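MFP2b (Ascaris suum, PDB 2BJR) probably enhances the polymerisation of major sperm protein that drives the amoeboid movement of nematode sperm, and carries a zinc ion. Local coordinates at residues Pro24-Leu28 / Gly29-Met33; Trp50-Gly54 / Val55-Ser59; Glu66-Gly69 / Val70-Gly74; Lys83-His86 / Leu87-Gly90. One frame throughout, in Å; residues are numbered along the deposited sequence.

In the fold
All four contacts lie within the first of the two cytosolic motility protein regions of the chain and come in series. Contact 1 is a loop turn between strands 10-15 and 34-40. Contact 2 closes the hairpin of strands 43-52 and 55-62, and contact 3 leads from edge strand 65-67 of the same antiparallel sheet into helix 70-73. Contacts 1 and 2, centres about 12 Å apart, meet where N32 OD1 accepts from N51 N; contacts 2 and 3, centres about 13 Å apart, meet through S59 and E66. Contact 4, the zinc-binding turn after strand 76-81, touches none of the others: its nearest atoms are about 7 Å from contact 1 and its centre about 33 Å from that of contact 3, so the metal site is remote from that sheet edge.

Contact 1: residues Pro24-Leu28 / Gly29-Met33; sequences PVKAL and GQQNM
G29 and Q30 close a type II beta turn that starts at A27, in the loop between strands 10-15 and 34-40. G29 takes the third place of the turn with a positive phi of 81°, a conformation that glycine adopts easily. Q30 returns the chain: its N donates to A27 O at 3.0 Å. The Q30 side chain, bent at chi2 (-54°), folds back beside the turn, its CG packing 3.7 Å from A27 CB. The bend brings NE2 to L28 O at 3.0 Å, with the oxygen near the plane of the Q30 amide, so the turn is held by a backbone bond and a side-chain bond together. Q31 offers its carbonyl to K26, whose ammonium comes in above the carbonyl plane, NZ to Q31 O 2.9 Å; both K26 NZ and Q31 NE2 also bond to Q270 OE1, which ties the loop to the second half of the chain. At M33, a selenomethionine, the backbone bonds again to the first segment, and CG rests against A27 CB at 4.1 Å. M33 O receives A27 N at 2.8 Å, while K26 CA makes a longer CA-H...O approach of 3.4 Å to the same M33 O.

Contact 2: residues Trp50-Gly54 / Val55-Ser59; sequences WNNGG and VIECS
A two-residue beta hairpin with a type I' turn, N52 to V55, joins strands 43-52 and 55-62. W50 pairs with E57 and N52 with V55 as antiparallel hydrogen-bonded pairs, and N51 faces I56 in the non-hydrogen-bonded pair between them. The W50-E57 pair is bonded both ways: W50 N to E57 O and E57 N to W50 O are each 2.9 Å. At the turn, N52 N reaches V55 O at 3.0 Å, whereas the return bond from V55 N to N52 O is longer. G53 and G54 both have positive phi, as this turn requires, and N51 OD1 accepts from G54 N in an Asx motif that links the end of the strand to the turn.

W50, N52 and E57 share one face of the hairpin. With chi1 at 67°, the W50 indole folds over the neighbouring strand instead of extending from its own. E57 CB lies over the five-membered ring, 3.8 Å from its centroid, in a CH-pi contact; C58 N sits over the same face, and S59 CB meets the ring edge, 3.7 Å from CZ3. Beyond CG the E57 chain runs extended to N52, where amide and carboxylate planes stand 82° apart. There N52 ND2 donates to E57 OE2 at 2.7 Å; the oxygen lies in the amide plane, but the donor stands above the carboxylate plane.

Contact 3: residues Glu66-Gly69 / Val70-Gly74; sequences ELTG and VKDLG
L67, last residue of the edge strand 65-67, lays its side chain obliquely against D72 of the short helix 70-73. L67 CB is 3.7 Å from D72 CB and 3.6 Å from L73 CD2, so the aspartate stem and a leucine branch both press on the end of the strand. L73 in turn packs against C58 and F60 of strand 55-62, which sets the helix on the sheet.

T68 leaves the strand and gives its backbone N to D72 OD2 at 3.1 Å, meeting the lone pair directed away from the other carboxylate oxygen. G69, the N-cap residue, donates its own N to D72 OD2, also at 3.1 Å, but from above the carboxylate plane. The two donors therefore reach one oxygen from different directions. D72 CG stands anti to the carbonyl carbon (chi1 -62°), which swings the carboxylate back over the start of the helix. G69 O then begins the helical bonding, taking L73 N at 2.7 Å.

Here the side chain of the third helical residue reaches back to the N-cap backbone, as in one half of a capping box; G69 has no side chain to supply the other half. Two backbone N-H groups ahead of the helix are satisfied by one carboxylate oxygen, and its negative charge is probably stabilised by these two N-H groups at the N-terminal end of the one-turn helix.

Contact 4: residues Lys83-His86 / Leu87-Gly90; sequences KGNH and LSLG. With ZN (zinc ion), chain C.
N85 O gathers three donors from the first turn of helix 86-89: L89 N at 2.9 Å, in the ordinary helical bond and nearly along the C=O axis, and more weakly S88 N and S88 OG. N85 is the N-cap. Its CG sits between the backbone N and the carbonyl carbon (chi1 65°), a turn that brings OD1 over the helix start to accept from L87 N at 3.0 Å. That N-H comes from above the carbonyl plane, and L87 CB lies 3.4 Å from N85 OD1. N85 N itself is buried without a partner in the model. H86 O carries the pattern one residue further, taking G90 N at 2.9 Å.

The H86 ring binds zinc through NE2, at 2.0 Å from the metal; C174, C176 and C179 complete a site of three cysteines and one histidine. L87 lies alongside H86 and points the same way. Its CG sits over one face of the imidazole toward the rim, and its CD2 comes to 3.6 Å from H86 CE1. L87, whose N is held by the N85 cap, thus lies beside the metal ligand.

L89 turns the other way, its CD1 packing 3.5 Å from K83 O. K83 reaches back to form a salt bridge with D22. The short helix follows strand 76-81 and precedes strand 92-97, while zinc joins its first turn to the cysteine-rich region around helix 177-180.

Contact 1: residues Pro24-Leu28 / Gly29-Met33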
# COMPACT_ATOMS: atom_id res chain seq x y z
N PRO A 24 -1.95 -6.95 -6.82
CA PRO A 24 -3.02 -5.99 -7.11
C PRO A 24 -2.45 -4.58 -7.37
O PRO A 24 -1.35 -4.25 -6.88
CB PRO A 24 -3.87 -6.06 -5.85
CG PRO A 24 -2.85 -6.28 -4.79
CD PRO A 24 -1.93 -7.33 -5.41
N VAL A 25 -3.13 -3.78 -8.17
CA VAL A 25 -2.60 -2.49 -8.53
C VAL A 25 -3.18 -1.46 -7.56
O VAL A 25 -4.40 -1.29 -7.47
CB VAL A 25 -2.89 -2.14 -9.96
CG1 VAL A 25 -2.49 -0.66 -10.27
CG2 VAL A 25 -2.17 -3.12 -10.91
N LYS A 26 -2.30 -0.77 -6.82
CA LYS A 26 -2.73 0.34 -5.96
C LYS A 26 -3.05 1.61 -6.67
O LYS A 26 -2.43 1.94 -7.66
CB LYS A 26 -1.60 0.65 -4.95
CG LYS A 26 -1.20 -0.57 -4.22
CD LYS A 26 -0.30 -0.21 -3.09
CE LYS A 26 -0.94 -0.36 -1.75
NZ LYS A 26 0.11 -0.08 -0.72
N ALA A 27 -4.05 2.36 -6.19
CA ALA A 27 -4.16 3.77 -6.57
C ALA A 27 -2.87 4.49 -6.23
O ALA A 27 -2.35 4.29 -5.14
CB ALA A 27 -5.27 4.39 -5.86
N LEU A 28 -2.35 5.29 -7.18
CA LEU A 28 -0.96 5.83 -7.05
C LEU A 28 -0.83 6.58 -5.76
O LEU A 28 -1.62 7.47 -5.49
CB LEU A 28 -0.65 6.78 -8.18
CG LEU A 28 0.80 7.31 -8.22
CD1 LEU A 28 1.75 6.22 -8.55
CD2 LEU A 28 0.89 8.48 -9.17
N GLY A 29 0.18 6.26 -4.99
CA GLY A 29 0.46 7.01 -3.77
C GLY A 29 -0.38 6.65 -2.56
O GLY A 29 -0.15 7.20 -1.45
N GLN A 30 -1.32 5.71 -2.68
CA GLN A 30 -2.24 5.44 -1.60
C GLN A 30 -1.85 4.17 -0.87
O GLN A 30 -1.43 3.19 -1.49
CB GLN A 30 -3.69 5.34 -2.12
CG GLN A 30 -4.09 6.48 -3.07
CD GLN A 30 -3.83 7.86 -2.46
OE1 GLN A 30 -4.25 8.13 -1.32
NE2 GLN A 30 -3.12 8.71 -3.19
N GLN A 31 -2.04 4.17 0.45
CA GLN A 31 -1.57 3.06 1.27
C GLN A 31 -2.43 1.81 1.15
O GLN A 31 -1.91 0.71 1.20
CB GLN A 31 -1.48 3.47 2.75
CG GLN A 31 -0.74 2.46 3.62
CD GLN A 31 0.75 2.33 3.21
OE1 GLN A 31 1.45 3.33 3.21
NE2 GLN A 31 1.18 1.15 2.80
N ASN A 32 -3.75 2.00 1.00
CA ASN A 32 -4.67 0.90 1.13
C ASN A 32 -5.89 1.12 0.27
O ASN A 32 -7.01 1.18 0.77
CB ASN A 32 -5.05 0.74 2.56
CG ASN A 32 -5.91 -0.51 2.84
OD1 ASN A 32 -5.83 -1.50 2.14
ND2 ASN A 32 -6.72 -0.44 3.92
N MSE A 33 -5.64 1.31 -1.00
CA MSE A 33 -6.69 1.61 -1.96
C MSE A 33 -6.25 1.00 -3.29
O MSE A 33 -5.19 1.37 -3.80
CB MSE A 33 -6.90 3.12 -2.09
CG MSE A 33 -8.07 3.50 -2.96
SE MSE A 33 -8.34 5.45 -2.89
CE MSE A 33 -8.79 5.53 -0.93

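Contact 2: residues Trp50-Gly54 / Val55-Ser59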
# COMPACT_ATOMS: atom_id res chain seq x y z
N TRP A 50 -10.10 -2.26 -0.66
CA TRP A 50 -9.12 -2.04 0.42
C TRP A 50 -9.06 -3.21 1.34
O TRP A 50 -9.93 -4.08 1.33
CB TRP A 50 -9.42 -0.76 1.19
CG TRP A 50 -10.71 -0.77 2.00
CD1 TRP A 50 -10.85 -1.11 3.31
CD2 TRP A 50 -12.02 -0.41 1.55
NE1 TRP A 50 -12.16 -0.99 3.71
CE2 TRP A 50 -12.90 -0.56 2.64
CE3 TRP A 50 -12.55 0.02 0.32
CZ2 TRP A 50 -14.28 -0.29 2.56
CZ3 TRP A 50 -13.93 0.28 0.23
CH2 TRP A 50 -14.76 0.15 1.35
N ASN A 51 -7.96 -3.30 2.07
CA ASN A 51 -7.74 -4.31 3.05
C ASN A 51 -8.39 -3.95 4.40
O ASN A 51 -8.09 -2.90 4.97
CB ASN A 51 -6.23 -4.43 3.27
CG ASN A 51 -5.84 -5.55 4.24
OD1 ASN A 51 -6.56 -5.89 5.19
ND2 ASN A 51 -4.58 -6.03 4.06
N ASN A 52 -9.24 -4.84 4.90
CA ASN A 52 -9.68 -4.80 6.32
C ASN A 52 -9.58 -6.20 6.91
O ASN A 52 -10.20 -7.15 6.45
CB ASN A 52 -11.13 -4.26 6.45
CG ASN A 52 -11.53 -4.01 7.90
OD1 ASN A 52 -10.65 -3.82 8.75
ND2 ASN A 52 -12.84 -4.01 8.19
N GLY A 53 -8.73 -6.35 7.91
CA GLY A 53 -8.49 -7.65 8.51
C GLY A 53 -7.89 -8.69 7.59
O GLY A 53 -8.11 -9.88 7.79
N GLY A 54 -7.18 -8.27 6.54
CA GLY A 54 -6.58 -9.22 5.64
C GLY A 54 -7.40 -9.63 4.44
O GLY A 54 -6.92 -10.42 3.62
N VAL A 55 -8.59 -9.07 4.31
CA VAL A 55 -9.49 -9.40 3.21
C VAL A 55 -10.06 -8.20 2.51
O VAL A 55 -9.99 -7.07 3.02
CB VAL A 55 -10.69 -10.30 3.72
CG1 VAL A 55 -10.12 -11.51 4.44
CG2 VAL A 55 -11.59 -9.52 4.60
N ILE A 56 -10.62 -8.45 1.32
CA ILE A 56 -11.17 -7.43 0.45
C ILE A 56 -12.47 -6.84 1.02
O ILE A 56 -13.42 -7.58 1.35
CB ILE A 56 -11.48 -8.04 -0.97
CG1 ILE A 56 -10.21 -8.47 -1.68
CG2 ILE A 56 -12.27 -7.06 -1.86
CD1 ILE A 56 -10.50 -9.28 -2.99
N GLU A 57 -12.50 -5.51 1.13
CA GLU A 57 -13.72 -4.74 1.20
C GLU A 57 -13.68 -3.84 -0.02
O GLU A 57 -12.62 -3.64 -0.64
CB GLU A 57 -13.79 -3.95 2.49
CG GLU A 57 -14.07 -4.82 3.71
CD GLU A 57 -14.41 -4.06 5.00
OE1 GLU A 57 -14.67 -2.86 4.96
OE2 GLU A 57 -14.42 -4.68 6.07
N CYS A 58 -14.82 -3.32 -0.45
CA CYS A 58 -14.86 -2.51 -1.64
C CYS A 58 -16.08 -1.59 -1.67
O CYS A 58 -17.02 -1.72 -0.88
CB CYS A 58 -14.80 -3.39 -2.88
SG CYS A 58 -16.10 -4.68 -2.87
N SER A 59 -16.02 -0.63 -2.58
CA SER A 59 -17.03 0.42 -2.74
C SER A 59 -17.18 0.82 -4.19
O SER A 59 -16.19 1.11 -4.87
CB SER A 59 -16.64 1.65 -1.92
OG SER A 59 -17.59 2.70 -2.07

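Contact 3: residues Glu66-Gly69 / Val70-Gly74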
# COMPACT_ATOMS: atom_id res chain seq x y z
N GLU A 66 -23.83 4.14 -2.43
CA GLU A 66 -22.57 3.43 -2.29
C GLU A 66 -22.85 1.95 -2.06
O GLU A 66 -23.51 1.58 -1.09
CB GLU A 66 -21.77 4.00 -1.12
CG GLU A 66 -20.51 3.18 -0.88
CD GLU A 66 -19.67 3.69 0.29
OE1 GLU A 66 -20.28 4.05 1.36
OE2 GLU A 66 -18.44 3.69 0.14
N LEU A 67 -22.38 1.09 -2.95
CA LEU A 67 -22.55 -0.35 -2.78
C LEU A 67 -21.25 -0.94 -2.26
O LEU A 67 -20.19 -0.76 -2.88
CB LEU A 67 -22.84 -1.02 -4.11
CG LEU A 67 -24.05 -0.64 -4.99
CD1 LEU A 67 -24.55 -1.87 -5.78
CD2 LEU A 67 -25.17 -0.02 -4.24
N THR A 68 -21.34 -1.65 -1.16
CA THR A 68 -20.20 -2.24 -0.49
C THR A 68 -20.43 -3.66 -0.12
O THR A 68 -19.49 -4.43 -0.01
CB THR A 68 -19.83 -1.48 0.78
OG1 THR A 68 -20.98 -1.37 1.64
CG2 THR A 68 -19.45 -0.07 0.47
N GLY A 69 -21.67 -4.04 0.15
CA GLY A 69 -21.87 -5.42 0.58
C GLY A 69 -21.67 -6.52 -0.48
O GLY A 69 -21.92 -6.30 -1.65
N VAL A 70 -21.27 -7.71 -0.05
CA VAL A 70 -21.65 -8.95 -0.75
C VAL A 70 -23.15 -8.93 -1.10
O VAL A 70 -23.54 -9.36 -2.16
CB VAL A 70 -21.30 -10.22 0.08
CG1 VAL A 70 -22.13 -11.44 -0.33
CG2 VAL A 70 -19.80 -10.55 -0.05
N LYS A 71 -24.00 -8.41 -0.22
CA LYS A 71 -25.42 -8.30 -0.59
C LYS A 71 -25.75 -7.23 -1.66
O LYS A 71 -26.63 -7.43 -2.49
CB LYS A 71 -26.27 -8.08 0.66
CG LYS A 71 -26.45 -9.36 1.45
CD LYS A 71 -27.27 -9.13 2.73
CE LYS A 71 -27.08 -10.25 3.82
NZ LYS A 71 -28.07 -11.38 3.72
N ASP A 72 -25.02 -6.11 -1.65
CA ASP A 72 -25.11 -5.16 -2.75
C ASP A 72 -24.49 -5.75 -4.04
O ASP A 72 -25.05 -5.67 -5.13
CB ASP A 72 -24.38 -3.86 -2.39
CG ASP A 72 -24.97 -3.12 -1.17
OD1 ASP A 72 -26.20 -3.23 -0.91
OD2 ASP A 72 -24.26 -2.36 -0.46
N LEU A 73 -23.31 -6.35 -3.91
CA LEU A 73 -22.44 -6.58 -5.08
C LEU A 73 -22.40 -8.02 -5.57
O LEU A 73 -21.89 -8.31 -6.66
CB LEU A 73 -21.00 -6.17 -4.72
CG LEU A 73 -20.84 -4.69 -4.36
CD1 LEU A 73 -19.47 -4.44 -3.77
CD2 LEU A 73 -21.05 -3.83 -5.56
N GLY A 74 -22.91 -8.93 -4.77
CA GLY A 74 -22.67 -10.33 -5.00
C GLY A 74 -21.34 -10.71 -4.39
O GLY A 74 -20.68 -9.88 -3.75

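Contact 4: residues Lys83-His86 / Leu87-Gly90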
# COMPACT_ATOMS: atom_id res chain seq x y z
N LYS A 83 1.01 -8.66 -12.74
CA LYS A 83 1.85 -9.80 -12.37
C LYS A 83 2.78 -10.01 -13.55
O LYS A 83 2.33 -10.31 -14.65
CB LYS A 83 0.97 -11.02 -12.17
CG LYS A 83 1.63 -12.33 -11.82
CD LYS A 83 0.60 -13.29 -11.17
CE LYS A 83 1.30 -14.44 -10.43
NZ LYS A 83 0.40 -15.50 -9.87
N GLY A 84 4.08 -9.90 -13.32
CA GLY A 84 5.07 -10.03 -14.37
C GLY A 84 5.59 -8.65 -14.66
O GLY A 84 5.47 -7.75 -13.83
N ASN A 85 6.20 -8.48 -15.83
CA ASN A 85 6.70 -7.18 -16.23
C ASN A 85 6.52 -6.96 -17.72
O ASN A 85 5.92 -7.79 -18.42
CB ASN A 85 8.15 -6.99 -15.75
CG ASN A 85 9.13 -7.94 -16.41
OD1 ASN A 85 8.91 -8.43 -17.53
ND2 ASN A 85 10.23 -8.22 -15.71
N HIS A 86 7.01 -5.83 -18.21
CA HIS A 86 6.73 -5.47 -19.59
C HIS A 86 7.31 -6.45 -20.63
O HIS A 86 6.84 -6.48 -21.75
CB HIS A 86 7.21 -4.06 -19.88
CG HIS A 86 8.69 -3.90 -19.76
ND1 HIS A 86 9.53 -3.96 -20.85
CD2 HIS A 86 9.49 -3.70 -18.68
CE1 HIS A 86 10.77 -3.77 -20.45
NE2 HIS A 86 10.78 -3.65 -19.14
N LEU A 87 8.32 -7.23 -20.27
CA LEU A 87 8.85 -8.24 -21.20
C LEU A 87 7.83 -9.33 -21.52
O LEU A 87 7.72 -9.73 -22.68
CB LEU A 87 10.09 -8.91 -20.63
CG LEU A 87 11.28 -7.99 -20.33
CD1 LEU A 87 12.47 -8.85 -19.85
CD2 LEU A 87 11.62 -7.13 -21.54
N SER A 88 7.13 -9.83 -20.51
CA SER A 88 6.11 -10.87 -20.69
C SER A 88 4.72 -10.31 -21.00
O SER A 88 3.90 -11.01 -21.62
CB SER A 88 6.02 -11.80 -19.46
OG SER A 88 5.66 -11.13 -18.26
N LEU A 89 4.45 -9.06 -20.62
CA LEU A 89 3.12 -8.46 -20.79
C LEU A 89 2.97 -7.52 -21.99
O LEU A 89 1.88 -7.39 -22.56
CB LEU A 89 2.73 -7.73 -19.50
CG LEU A 89 2.67 -8.61 -18.27
CD1 LEU A 89 2.48 -7.73 -17.03
CD2 LEU A 89 1.55 -9.64 -18.36
N GLY A 90 4.04 -6.85 -22.37
CA GLY A 90 3.95 -5.88 -23.45
C GLY A 90 3.50 -4.48 -23.04
O GLY A 90 3.37 -3.59 -23.87
ZN ZN C . 12.49 -3.59 -18.02